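Local coordinates for protein glycerophosphodiester phosphodiesterase (Parabacteroides distasonis, PDB 3NO3) that belongs to the glycerophosphodiester phosphodiesterase family, folds as a TIM barrel and binds a magnesium ion at a site of three acidic side chains, at residues A[12-15]-A[20-23]; A[41-46]-A[54-59]; A[61-64]-A[70-73]; A[102-107]-A[114-119]. All coordinates share one frame; numbering follows the deposited sequence. Where two conformers were deposited one is given.

Overall arrangement
From the N terminus, contact 1 closes the loop between strand 6-9 and helix 24-32, the first beta-to-alpha connection of the barrel. Contact 2 then spans the excursion that leaves strand 37-44 and returns through strand 50-52, and contact 3 closes a short loop that leads into helix 68-71, farther out on the same excursion. Contact 4 joins strand 99-104 to helix 110-126. The four follow one another in series, without nesting or crossing. Asn22 of contact 1 binds Asp41 of contact 2; Gln64, from 61-64, reaches His43 of contact 2 and Ser106 of contact 4. Contacts 2 and 4 share the magnesium ion, held by Asp41 and Glu103 from neighbouring parallel strands.

Contact 1: residues A[12-15]-A[20-23]; sequences GYWK and AQNS
The loop joining strand 6-9 to helix 24-32 folds back on itself where the side chain of Trp14 lies against Ala20 and Gln21. Trp14 CB packs on the carbonyl carbon of Ala20, and the ring stands alongside the Gln21 side chain, the two pointing the same way. Gln21 CG sits over the five-membered ring in a CH-pi contact, 3.5 Å from its centroid and 16° off the normal. Because the chain runs extended beyond CG (chi2 173°), the amide is carried on across the six-membered ring, where Gln21 NE2 comes within 3.3 Å of Trp14 CH2. The amide plane is steeply inclined to the indole, at 66°, so the two groups do not stack flat. Lys15 CG lies on the opposite ring face, which places the indole between two aliphatic methylenes.

This is a beta-to-alpha loop of the TIM barrel, and its second half is a type II beta turn from Ala20 to Ser23. Ser23 OG donates to Ala20 O across the turn at 2.7 Å, approaching 33° out of the carbonyl plane. The same hydroxyl caps Ser26 N, making Ser23 the N-cap of helix 24-32 and tying the turn to the start of the helix. The polar ends of Trp14 and Gln21 are held by other parts of the chain: Trp14 NE1 is hydrogen-bonded to Asp224 OD1, and Gln21 OE1 to Arg11. Within the turn, Asn22 ND2 is hydrogen-bonded to OD2 of the magnesium ligand Asp41.

Contact 2: residues A[41-46]-A[54-59]; sequences DVHLTA and HDNDIQ. With MG (magnesium ion), chain B.
Asp41 and His54 lie side by side beside the magnesium site of the TIM barrel, their side chains pointing the same way and the carboxylate and imidazole planes 59° apart. The aspartate comes from barrel strand 37-44, the histidine from the chain that follows the antiparallel strand 50-52. Asp41 OD2 lies at the edge of the His54 ring, near its plane, and the histidine atom nearest to this oxygen is His54 CB, at 3.5 Å. The two carboxylate oxygens have separate tasks. Asp41 OD1 binds magnesium at 2.1 Å, alongside Glu39 and Glu103, whereas Asp41 OD2 accepts a hydrogen bond from metal-bound water 1 at 2.6 Å and another from Asn22 ND2. These bonds fix the rotation of the carboxylate and make its second oxygen part of the outer shell of the metal.

Two residues farther along the strand, His43 also points its side chain at 54-59, and a chi1 of -59° sets its imidazole against the backbone of the opposing loop. The ring turns an edge to His54 O, which lies near its plane, 3.5 Å from His43 NE2; the same nitrogen stands 3.2 Å from Asp55 O. The other ring nitrogen, ND1, is hydrogen-bonded to Gln64 NE2, while Lys105 NZ takes up His54 O. The side chain of Asn56 crosses that of His43 at about a right angle, the amide and ring planes 80° apart, and Asn56 OD1 meets the ring edge at His43 CE1, 3.3 Å away.

Contact 3: residues A[61-64]-A[70-73]; sequences KHIQ and ELKD
Lys61 lays its side chain along the end of the short helix 68-71 and ties its ammonium group to the backbone there. Lys61 NZ donates a hydrogen bond of 2.8 Å to Glu70 O, meeting the carbonyl at a C=O...N angle of 128° and from 29° out of its plane. The aliphatic part of the lysine takes part as well: Lys61 CB packs against Leu71 CD2 at 3.6 Å. A bend at chi2 (-134°) turns the rest of the chain, so that one residue touches leucine near its base and the main chain at its tip.

The second methyl of Leu71 faces the other way along 61-64. Leu71 CD1 meets Ile63 CG2 at 3.9 Å, the two side chains crossing at about a right angle, and the leucine fork thereby spans Lys61 and Ile63. Glu70 OE1 lies 4.8 Å from Lys61 NZ, the opposite charges near each other but not paired, while Glu70 OE2 accepts a hydrogen bond from Thr67 N, just before the helix.

Farther out, Ile63 N is bonded to Asn56 O, which extends the pairing of the two-stranded antiparallel hairpin 57-58 and 61-62. Ile58 on the partner strand touches both Ile63 and Leu71, and Thr45 and Leu82 also pack on Leu71. Helix 68-71 is thus fastened to the side of this small hairpin, outside the barrel sheet, through a leucine wedged between the hairpin and the neighbouring loops.

Contact 4: residues A[102-107]-A[114-119]; sequences FELKSH and RDAARL. With MG (magnesium ion), chain B.
Leu104, the last residue of strand 99-104, reaches helix 110-126 with the tip of its side chain, while Glu103 just before it serves the magnesium site. The Glu103 chain is fully extended, with CG trans to the backbone N (chi1 -177°), and brings Glu103 OE1 to 2.0 Å from the magnesium ion, which Glu39 and Asp41 also bind. Leu104 instead points at the helix. Leu104 CD2 touches Ala116 CB and Ala117 CB, each at 3.9 Å, and between these small methyls it reaches the helix backbone itself at Ala117 N, 3.5 Å away. Past the strand the chain turns, and His107 lays its imidazole flat over Ala116: the methyl carbon Ala116 CB sits above the ring centre, 3.8 Å from the centroid and only 9° off the normal, a CH-pi contact. His107 ND1 makes a weak bond to Lys105 O, and the other ring nitrogen, NE2, accepts a hydrogen bond from Leu44 N; together they hold the ring in this position. Strand, turn and helix form the first part of a beta-alpha-beta unit completed by strand 133-137, the repeating element of a TIM barrel.

Contact 1: residues A[12-15]-A[20-23]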
loop_
_atom_site.group_PDB
_atom_site.type_symbol
_atom_site.label_atom_id
_atom_site.label_comp_id
_atom_site.label_asym_id
_atom_site.label_seq_id
_atom_site.Cartn_x
_atom_site.Cartn_y
_atom_site.Cartn_z
ATOM N N GLY A 12 5.428 2.882 -5.488
ATOM C CA GLY A 12 5.656 4.155 -6.148
ATOM C C GLY A 12 5.788 4.015 -7.633
ATOM O O GLY A 12 5.683 2.915 -8.182
ATOM N N TYR A 13 6.015 5.136 -8.311
ATOM C CA TYR A 13 6.195 5.046 -9.751
ATOM C C TYR A 13 7.648 4.676 -10.007
ATOM O O TYR A 13 8.518 5.539 -10.098
ATOM C CB TYR A 13 5.798 6.316 -10.495
ATOM C CG TYR A 13 5.752 6.237 -12.018
ATOM C CD1 TYR A 13 5.732 5.024 -12.726
ATOM C CD2 TYR A 13 5.660 7.403 -12.764
ATOM C CE1 TYR A 13 5.651 4.984 -14.097
ATOM C CE2 TYR A 13 5.564 7.365 -14.156
ATOM C CZ TYR A 13 5.557 6.145 -14.813
ATOM O OH TYR A 13 5.453 6.101 -16.182
ATOM N N TRP A 14 7.871 3.363 -10.123
ATOM C CA TRP A 14 9.191 2.791 -10.267
ATOM C C TRP A 14 9.575 2.413 -11.688
ATOM O O TRP A 14 10.763 2.354 -11.960
ATOM C CB TRP A 14 9.405 1.620 -9.321
ATOM C CG TRP A 14 8.578 0.434 -9.591
ATOM C CD1 TRP A 14 7.348 0.191 -9.091
ATOM C CD2 TRP A 14 8.924 -0.702 -10.389
ATOM N NE1 TRP A 14 6.875 -0.988 -9.556
ATOM C CE2 TRP A 14 7.824 -1.578 -10.349
ATOM C CE3 TRP A 14 10.050 -1.064 -11.132
ATOM C CZ2 TRP A 14 7.793 -2.792 -11.045
ATOM C CZ3 TRP A 14 10.028 -2.291 -11.823
ATOM C CH2 TRP A 14 8.904 -3.129 -11.782
ATOM N N LYS A 15 8.608 2.196 -12.590
ATOM C CA LYS A 15 8.874 1.845 -13.989
ATOM C C LYS A 15 9.058 3.098 -14.841
ATOM O O LYS A 15 8.311 3.383 -15.793
ATOM C CB LYS A 15 7.771 0.927 -14.538
ATOM C CG LYS A 15 7.886 -0.527 -13.996
ATOM C CD LYS A 15 6.934 -1.490 -14.716
ATOM C CE LYS A 15 7.376 -1.854 -16.171
ATOM N NZ LYS A 15 8.622 -2.644 -16.166
ATOM N N ALA A 20 13.155 3.272 -8.812
ATOM C CA ALA A 20 13.386 1.987 -8.171
ATOM C C ALA A 20 12.188 1.749 -7.327
ATOM O O ALA A 20 11.582 2.682 -6.853
ATOM C CB ALA A 20 14.630 1.995 -7.260
ATOM N N GLN A 21 11.856 0.482 -7.123
ATOM C CA GLN A 21 10.758 0.124 -6.202
ATOM C C GLN A 21 11.009 0.678 -4.813
ATOM O O GLN A 21 12.157 0.654 -4.326
ATOM C CB GLN A 21 10.608 -1.414 -6.165
ATOM C CG GLN A 21 10.123 -1.965 -7.479
ATOM C CD GLN A 21 10.111 -3.485 -7.556
ATOM O OE1 GLN A 21 10.071 -4.179 -6.542
ATOM N NE2 GLN A 21 10.103 -4.002 -8.782
ATOM N N ASN A 22 9.963 1.188 -4.155
ATOM C CA ASN A 22 10.047 1.570 -2.726
ATOM C C ASN A 22 11.144 2.580 -2.405
ATOM O O ASN A 22 11.877 2.462 -1.412
ATOM C CB ASN A 22 10.156 0.301 -1.842
ATOM C CG ASN A 22 8.821 -0.401 -1.644
ATOM O OD1 ASN A 22 7.871 0.245 -1.299
ATOM N ND2 ASN A 22 8.760 -1.724 -1.814
ATOM N N SER A 23 11.280 3.567 -3.288
ATOM C CA SER A 23 12.371 4.548 -3.219
ATOM C C SER A 23 11.805 5.964 -3.053
ATOM O O SER A 23 10.608 6.215 -3.246
ATOM C CB SER A 23 13.220 4.464 -4.501
ATOM O OG SER A 23 12.528 4.893 -5.651
#

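Contact 2: residues A[41-46]-A[54-59]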
loop_
_atom_site.group_PDB
_atom_site.type_symbol
_atom_site.label_atom_id
_atom_site.label_comp_id
_atom_site.label_asym_id
_atom_site.label_seq_id
_atom_site.Cartn_x
_atom_site.Cartn_y
_atom_site.Cartn_z
ATOM N N ASP A 41 6.157 -0.668 1.175
ATOM C CA ASP A 41 6.200 -1.805 2.065
ATOM C C ASP A 41 7.123 -1.553 3.252
ATOM O O ASP A 41 8.243 -1.075 3.083
ATOM C CB ASP A 41 6.677 -3.018 1.297
ATOM C CG ASP A 41 5.876 -3.248 0.064
ATOM O OD1 ASP A 41 4.659 -3.493 0.206
ATOM O OD2 ASP A 41 6.417 -3.233 -1.065
ATOM N N VAL A 42 6.654 -1.874 4.450
ATOM C CA VAL A 42 7.363 -1.510 5.688
ATOM C C VAL A 42 7.675 -2.747 6.554
ATOM O O VAL A 42 6.798 -3.573 6.773
ATOM C CB VAL A 42 6.563 -0.494 6.470
ATOM C CG1 VAL A 42 7.337 -0.063 7.793
ATOM C CG2 VAL A 42 6.219 0.732 5.571
ATOM N N HIS A 43 8.931 -2.849 7.019
ATOM C CA HIS A 43 9.376 -3.843 8.008
ATOM C C HIS A 43 9.936 -3.138 9.257
ATOM O O HIS A 43 10.497 -2.045 9.164
ATOM C CB HIS A 43 10.551 -4.644 7.498
ATOM C CG HIS A 43 10.320 -5.405 6.243
ATOM N ND1 HIS A 43 10.058 -6.754 6.242
ATOM C CD2 HIS A 43 10.437 -5.038 4.944
ATOM C CE1 HIS A 43 9.955 -7.171 4.993
ATOM N NE2 HIS A 43 10.167 -6.148 4.185
ATOM N N LEU A 44 9.861 -3.833 10.373
ATOM C CA LEU A 44 10.481 -3.523 11.638
ATOM C C LEU A 44 11.771 -4.373 11.770
ATOM O O LEU A 44 11.727 -5.633 11.750
ATOM C CB LEU A 44 9.512 -3.808 12.807
ATOM C CG LEU A 44 9.874 -3.207 14.168
ATOM C CD1 LEU A 44 9.882 -1.637 14.148
ATOM C CD2 LEU A 44 8.909 -3.793 15.291
ATOM N N THR A 45 12.909 -3.689 11.923
ATOM C CA THR A 45 14.207 -4.338 12.157
ATOM C C THR A 45 14.228 -4.930 13.588
ATOM O O THR A 45 13.341 -4.630 14.397
ATOM C CB THR A 45 15.384 -3.373 11.962
ATOM O OG1 THR A 45 15.382 -2.386 13.018
ATOM C CG2 THR A 45 15.376 -2.693 10.530
ATOM N N ALA A 46 15.216 -5.784 13.862
ATOM C CA ALA A 46 15.417 -6.412 15.175
ATOM C C ALA A 46 15.429 -5.392 16.320
ATOM O O ALA A 46 14.865 -5.634 17.410
ATOM C CB ALA A 46 16.752 -7.235 15.185
ATOM N N HIS A 54 10.378 -4.209 -0.078
ATOM C CA HIS A 54 9.372 -5.239 -0.325
ATOM C C HIS A 54 9.764 -6.612 0.236
ATOM O O HIS A 54 9.028 -7.193 1.041
ATOM C CB HIS A 54 9.029 -5.417 -1.804
ATOM C CG HIS A 54 8.258 -6.683 -2.064
ATOM N ND1 HIS A 54 7.003 -6.925 -1.526
ATOM C CD2 HIS A 54 8.593 -7.807 -2.750
ATOM C CE1 HIS A 54 6.594 -8.129 -1.896
ATOM N NE2 HIS A 54 7.545 -8.685 -2.636
ATOM N N ASP A 55 10.882 -7.147 -0.226
ATOM C CA ASP A 55 11.223 -8.537 0.108
ATOM C C ASP A 55 11.661 -8.662 1.576
ATOM O O ASP A 55 12.118 -7.672 2.206
ATOM C CB ASP A 55 12.311 -9.058 -0.808
ATOM C CG ASP A 55 11.800 -9.370 -2.242
ATOM O OD1 ASP A 55 10.966 -10.292 -2.397
ATOM O OD2 ASP A 55 12.290 -8.729 -3.175
ATOM N N ASN A 56 11.494 -9.851 2.125
ATOM C CA ASN A 56 11.904 -10.089 3.507
ATOM C C ASN A 56 13.425 -10.107 3.674
ATOM O O ASN A 56 13.889 -9.876 4.763
ATOM C CB ASN A 56 11.307 -11.401 4.026
ATOM C CG ASN A 56 9.789 -11.343 4.185
ATOM O OD1 ASN A 56 9.231 -10.364 4.665
ATOM N ND2 ASN A 56 9.117 -12.412 3.785
ATOM N N ASP A 57 14.179 -10.329 2.587
ATOM C CA ASP A 57 15.640 -10.404 2.600
ATOM C C ASP A 57 16.181 -9.408 1.576
ATOM O O ASP A 57 15.640 -9.326 0.487
ATOM C CB ASP A 57 16.090 -11.803 2.204
ATOM C CG ASP A 57 15.498 -12.873 3.099
ATOM O OD1 ASP A 57 16.079 -13.089 4.172
ATOM O OD2 ASP A 57 14.430 -13.450 2.766
ATOM N N ILE A 58 17.235 -8.697 1.950
ATOM C CA ILE A 58 17.892 -7.723 1.082
ATOM C C ILE A 58 19.367 -8.094 1.051
ATOM O O ILE A 58 20.041 -8.068 2.075
ATOM C CB ILE A 58 17.643 -6.234 1.541
ATOM C CG1 ILE A 58 18.406 -5.245 0.597
ATOM C CG2 ILE A 58 17.964 -6.029 3.034
ATOM C CD1 ILE A 58 18.218 -3.767 0.920
ATOM N N GLN A 59 19.866 -8.488 -0.123
ATOM C CA GLN A 59 21.284 -8.787 -0.320
ATOM C C GLN A 59 21.804 -9.824 0.726
ATOM O O GLN A 59 22.871 -9.664 1.304
ATOM C CB GLN A 59 22.098 -7.487 -0.357
ATOM C CG GLN A 59 21.725 -6.661 -1.628
ATOM C CD GLN A 59 22.043 -5.189 -1.513
ATOM O OE1 GLN A 59 23.155 -4.821 -1.090
ATOM N NE2 GLN A 59 21.104 -4.332 -1.949
HETATM MG MG MG B . 3.187 -4.101 -1.131
HETATM O O HOH W 1 4.468 -3.449 -2.736
HETATM O O HOH W 2 4.202 -5.975 -1.331
#

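Contact 3: residues A[61-64]-A[70-73]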
loop_
_atom_site.group_PDB
_atom_site.type_symbol
_atom_site.label_atom_id
_atom_site.label_comp_id
_atom_site.label_asym_id
_atom_site.label_seq_id
_atom_site.Cartn_x
_atom_site.Cartn_y
_atom_site.Cartn_z
ATOM N N LYS A 61 20.512 -10.437 3.689
ATOM C CA LYS A 61 20.193 -10.041 5.074
ATOM C C LYS A 61 18.695 -10.115 5.317
ATOM O O LYS A 61 17.936 -9.486 4.591
ATOM C CB LYS A 61 20.712 -8.643 5.347
ATOM C CG LYS A 61 22.257 -8.558 5.133
ATOM C CD LYS A 61 22.980 -7.846 6.234
ATOM C CE LYS A 61 24.500 -7.629 5.897
ATOM N NZ LYS A 61 25.095 -6.398 6.596
ATOM N N HIS A 62 18.270 -10.846 6.356
ATOM C CA HIS A 62 16.861 -10.966 6.699
ATOM C C HIS A 62 16.503 -9.801 7.562
ATOM O O HIS A 62 16.987 -9.726 8.739
ATOM C CB HIS A 62 16.597 -12.299 7.420
ATOM C CG HIS A 62 15.196 -12.448 7.905
ATOM N ND1 HIS A 62 14.886 -12.389 9.240
ATOM C CD2 HIS A 62 14.032 -12.653 7.244
ATOM C CE1 HIS A 62 13.575 -12.536 9.389
ATOM N NE2 HIS A 62 13.029 -12.682 8.193
ATOM N N ILE A 63 15.640 -8.923 7.038
ATOM C CA ILE A 63 15.491 -7.549 7.577
ATOM C C ILE A 63 15.001 -7.567 9.024
ATOM O O ILE A 63 15.554 -6.901 9.867
ATOM C CB ILE A 63 14.538 -6.679 6.692
ATOM C CG1 ILE A 63 15.213 -6.381 5.328
ATOM C CG2 ILE A 63 14.162 -5.358 7.397
ATOM C CD1 ILE A 63 14.249 -5.783 4.310
ATOM N N GLN A 64 14.001 -8.399 9.302
ATOM C CA GLN A 64 13.358 -8.434 10.606
ATOM C C GLN A 64 14.176 -9.022 11.771
ATOM O O GLN A 64 13.800 -8.827 12.936
ATOM C CB GLN A 64 11.971 -9.083 10.492
ATOM C CG GLN A 64 10.951 -8.268 9.652
ATOM C CD GLN A 64 9.664 -9.031 9.432
ATOM O OE1 GLN A 64 9.344 -9.979 10.187
ATOM N NE2 GLN A 64 8.912 -8.631 8.414
ATOM N N GLU A 70 23.328 -3.040 10.522
ATOM C CA GLU A 70 23.723 -4.032 9.479
ATOM C C GLU A 70 23.165 -3.673 8.075
ATOM O O GLU A 70 23.759 -4.026 7.060
ATOM C CB GLU A 70 23.196 -5.438 9.808
ATOM C CG GLU A 70 23.821 -6.146 10.949
ATOM C CD GLU A 70 23.123 -7.488 11.227
ATOM O OE1 GLU A 70 23.466 -8.483 10.563
ATOM O OE2 GLU A 70 22.235 -7.548 12.097
ATOM N N LEU A 71 22.001 -3.016 8.020
ATOM C CA LEU A 71 21.271 -2.787 6.770
ATOM C C LEU A 71 21.450 -1.400 6.140
ATOM O O LEU A 71 21.103 -1.214 4.962
ATOM C CB LEU A 71 19.757 -2.977 7.016
ATOM C CG LEU A 71 19.308 -4.332 7.607
ATOM C CD1 LEU A 71 17.854 -4.182 8.009
ATOM C CD2 LEU A 71 19.508 -5.494 6.616
ATOM N N LYS A 72 21.934 -0.445 6.920
ATOM C CA LYS A 72 21.743 0.981 6.588
ATOM C C LYS A 72 22.418 1.511 5.368
ATOM O O LYS A 72 21.978 2.529 4.830
ATOM C CB LYS A 72 22.151 1.889 7.757
ATOM C CG LYS A 72 23.614 1.905 8.177
ATOM C CD LYS A 72 23.783 2.758 9.507
ATOM C CE LYS A 72 25.215 3.196 9.781
ATOM N NZ LYS A 72 26.221 2.232 9.327
ATOM N N ASP A 73 23.522 0.872 4.993
ATOM C CA ASP A 73 24.279 1.289 3.861
ATOM C C ASP A 73 24.003 0.451 2.599
ATOM O O ASP A 73 24.585 0.744 1.561
ATOM C CB ASP A 73 25.772 1.300 4.226
ATOM C CG ASP A 73 26.107 2.401 5.250
ATOM O OD1 ASP A 73 25.550 3.547 5.174
ATOM O OD2 ASP A 73 26.899 2.079 6.148
#

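Contact 4: residues A[102-107]-A[114-119]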
loop_
_atom_site.group_PDB
_atom_site.type_symbol
_atom_site.label_atom_id
_atom_site.label_comp_id
_atom_site.label_asym_id
_atom_site.label_seq_id
_atom_site.Cartn_x
_atom_site.Cartn_y
_atom_site.Cartn_z
ATOM N N PHE A 102 0.229 2.390 2.957
ATOM C CA PHE A 102 1.291 1.891 3.817
ATOM C C PHE A 102 1.010 0.416 3.992
ATOM O O PHE A 102 0.071 0.067 4.702
ATOM C CB PHE A 102 1.151 2.668 5.144
ATOM C CG PHE A 102 2.205 2.424 6.219
ATOM C CD1 PHE A 102 2.492 1.160 6.765
ATOM C CD2 PHE A 102 2.825 3.523 6.800
ATOM C CE1 PHE A 102 3.393 1.013 7.793
ATOM C CE2 PHE A 102 3.737 3.378 7.820
ATOM C CZ PHE A 102 4.031 2.138 8.310
ATOM N N GLU A 103 1.788 -0.440 3.332
ATOM C CA GLU A 103 1.727 -1.871 3.587
ATOM C C GLU A 103 2.660 -2.250 4.742
ATOM O O GLU A 103 3.886 -2.150 4.600
ATOM C CB GLU A 103 2.042 -2.724 2.353
ATOM C CG GLU A 103 1.881 -4.206 2.699
ATOM C CD GLU A 103 2.070 -5.185 1.543
ATOM O OE1 GLU A 103 2.042 -4.799 0.351
ATOM O OE2 GLU A 103 2.181 -6.382 1.850
ATOM N N LEU A 104 2.111 -2.711 5.860
ATOM C CA LEU A 104 2.981 -3.328 6.887
ATOM C C LEU A 104 3.179 -4.802 6.491
ATOM O O LEU A 104 2.204 -5.576 6.387
ATOM C CB LEU A 104 2.415 -3.232 8.299
ATOM C CG LEU A 104 3.331 -3.630 9.447
ATOM C CD1 LEU A 104 4.652 -2.737 9.486
ATOM C CD2 LEU A 104 2.538 -3.603 10.804
ATOM N N LYS A 105 4.430 -5.184 6.296
ATOM C CA LYS A 105 4.791 -6.587 6.004
ATOM C C LYS A 105 4.505 -7.467 7.195
ATOM O O LYS A 105 4.455 -6.988 8.340
ATOM C CB LYS A 105 6.258 -6.676 5.649
ATOM C CG LYS A 105 6.647 -5.920 4.362
ATOM C CD LYS A 105 6.095 -6.560 3.076
ATOM C CE LYS A 105 6.586 -8.011 2.821
ATOM N NZ LYS A 105 6.431 -8.343 1.364
ATOM N N SER A 106 4.293 -8.744 6.935
ATOM C CA SER A 106 4.027 -9.716 7.980
ATOM C C SER A 106 5.288 -9.993 8.829
ATOM O O SER A 106 6.377 -10.281 8.269
ATOM C CB SER A 106 3.548 -11.031 7.359
ATOM O OG SER A 106 3.094 -11.926 8.358
ATOM N N HIS A 107 5.119 -9.939 10.159
ATOM C CA HIS A 107 6.150 -10.210 11.145
ATOM C C HIS A 107 5.964 -11.580 11.725
ATOM O O HIS A 107 5.021 -12.299 11.349
ATOM C CB HIS A 107 6.222 -9.060 12.183
ATOM C CG HIS A 107 6.747 -7.805 11.582
ATOM N ND1 HIS A 107 6.055 -7.129 10.608
ATOM C CD2 HIS A 107 7.925 -7.168 11.729
ATOM C CE1 HIS A 107 6.791 -6.113 10.184
ATOM N NE2 HIS A 107 7.934 -6.119 10.844
ATOM N N ARG A 114 1.761 -6.874 16.217
ATOM C CA ARG A 114 1.174 -5.775 17.002
ATOM C C ARG A 114 2.146 -4.678 17.334
ATOM O O ARG A 114 1.813 -3.473 17.229
ATOM C CB ARG A 114 0.534 -6.268 18.283
ATOM C CG ARG A 114 -0.718 -7.049 17.987
ATOM C CD ARG A 114 -1.579 -7.301 19.249
ATOM N NE ARG A 114 -1.281 -8.610 19.809
ATOM C CZ ARG A 114 -1.805 -9.787 19.423
ATOM N NH1 ARG A 114 -2.702 -9.897 18.425
ATOM N NH2 ARG A 114 -1.400 -10.883 20.040
ATOM N N ASP A 115 3.350 -5.086 17.737
ATOM C CA ASP A 115 4.420 -4.129 17.991
ATOM C C ASP A 115 4.799 -3.302 16.751
ATOM O O ASP A 115 4.920 -2.089 16.867
ATOM C CB ASP A 115 5.647 -4.782 18.572
ATOM C CG ASP A 115 5.423 -5.352 19.979
ATOM O OD1 ASP A 115 4.584 -4.885 20.757
ATOM O OD2 ASP A 115 6.126 -6.315 20.279
ATOM N N ALA A 116 4.883 -3.930 15.585
ATOM C CA ALA A 116 5.222 -3.229 14.346
ATOM C C ALA A 116 4.103 -2.250 13.961
ATOM O O ALA A 116 4.372 -1.102 13.536
ATOM C CB ALA A 116 5.516 -4.238 13.219
ATOM N N ALA A 117 2.846 -2.659 14.182
ATOM C CA ALA A 117 1.716 -1.780 13.920
ATOM C C ALA A 117 1.653 -0.577 14.891
ATOM O O ALA A 117 1.444 0.546 14.449
ATOM C CB ALA A 117 0.418 -2.555 13.921
ATOM N N ARG A 118 1.841 -0.821 16.172
ATOM C CA ARG A 118 1.925 0.270 17.145
ATOM C C ARG A 118 3.027 1.276 16.777
ATOM O O ARG A 118 2.780 2.487 16.755
ATOM C CB ARG A 118 2.163 -0.278 18.556
ATOM C CG ARG A 118 2.104 0.821 19.645
ATOM C CD ARG A 118 2.493 0.396 21.050
ATOM N NE ARG A 118 3.867 -0.115 21.080
ATOM C CZ ARG A 118 4.226 -1.405 21.066
ATOM N NH1 ARG A 118 3.331 -2.417 21.039
ATOM N NH2 ARG A 118 5.527 -1.698 21.080
ATOM N N LEU A 119 4.232 0.780 16.466
ATOM C CA LEU A 119 5.346 1.683 16.160
ATOM C C LEU A 119 5.106 2.442 14.851
ATOM O O LEU A 119 5.564 3.582 14.693
ATOM C CB LEU A 119 6.694 0.970 16.169
ATOM C CG LEU A 119 7.216 0.472 17.521
ATOM C CD1 LEU A 119 8.428 -0.476 17.321
ATOM C CD2 LEU A 119 7.615 1.558 18.450
HETATM MG MG MG B . 3.187 -4.101 -1.131
HETATM O O HOH W 1 4.468 -3.449 -2.736
HETATM O O HOH W 2 4.202 -5.975 -1.331
#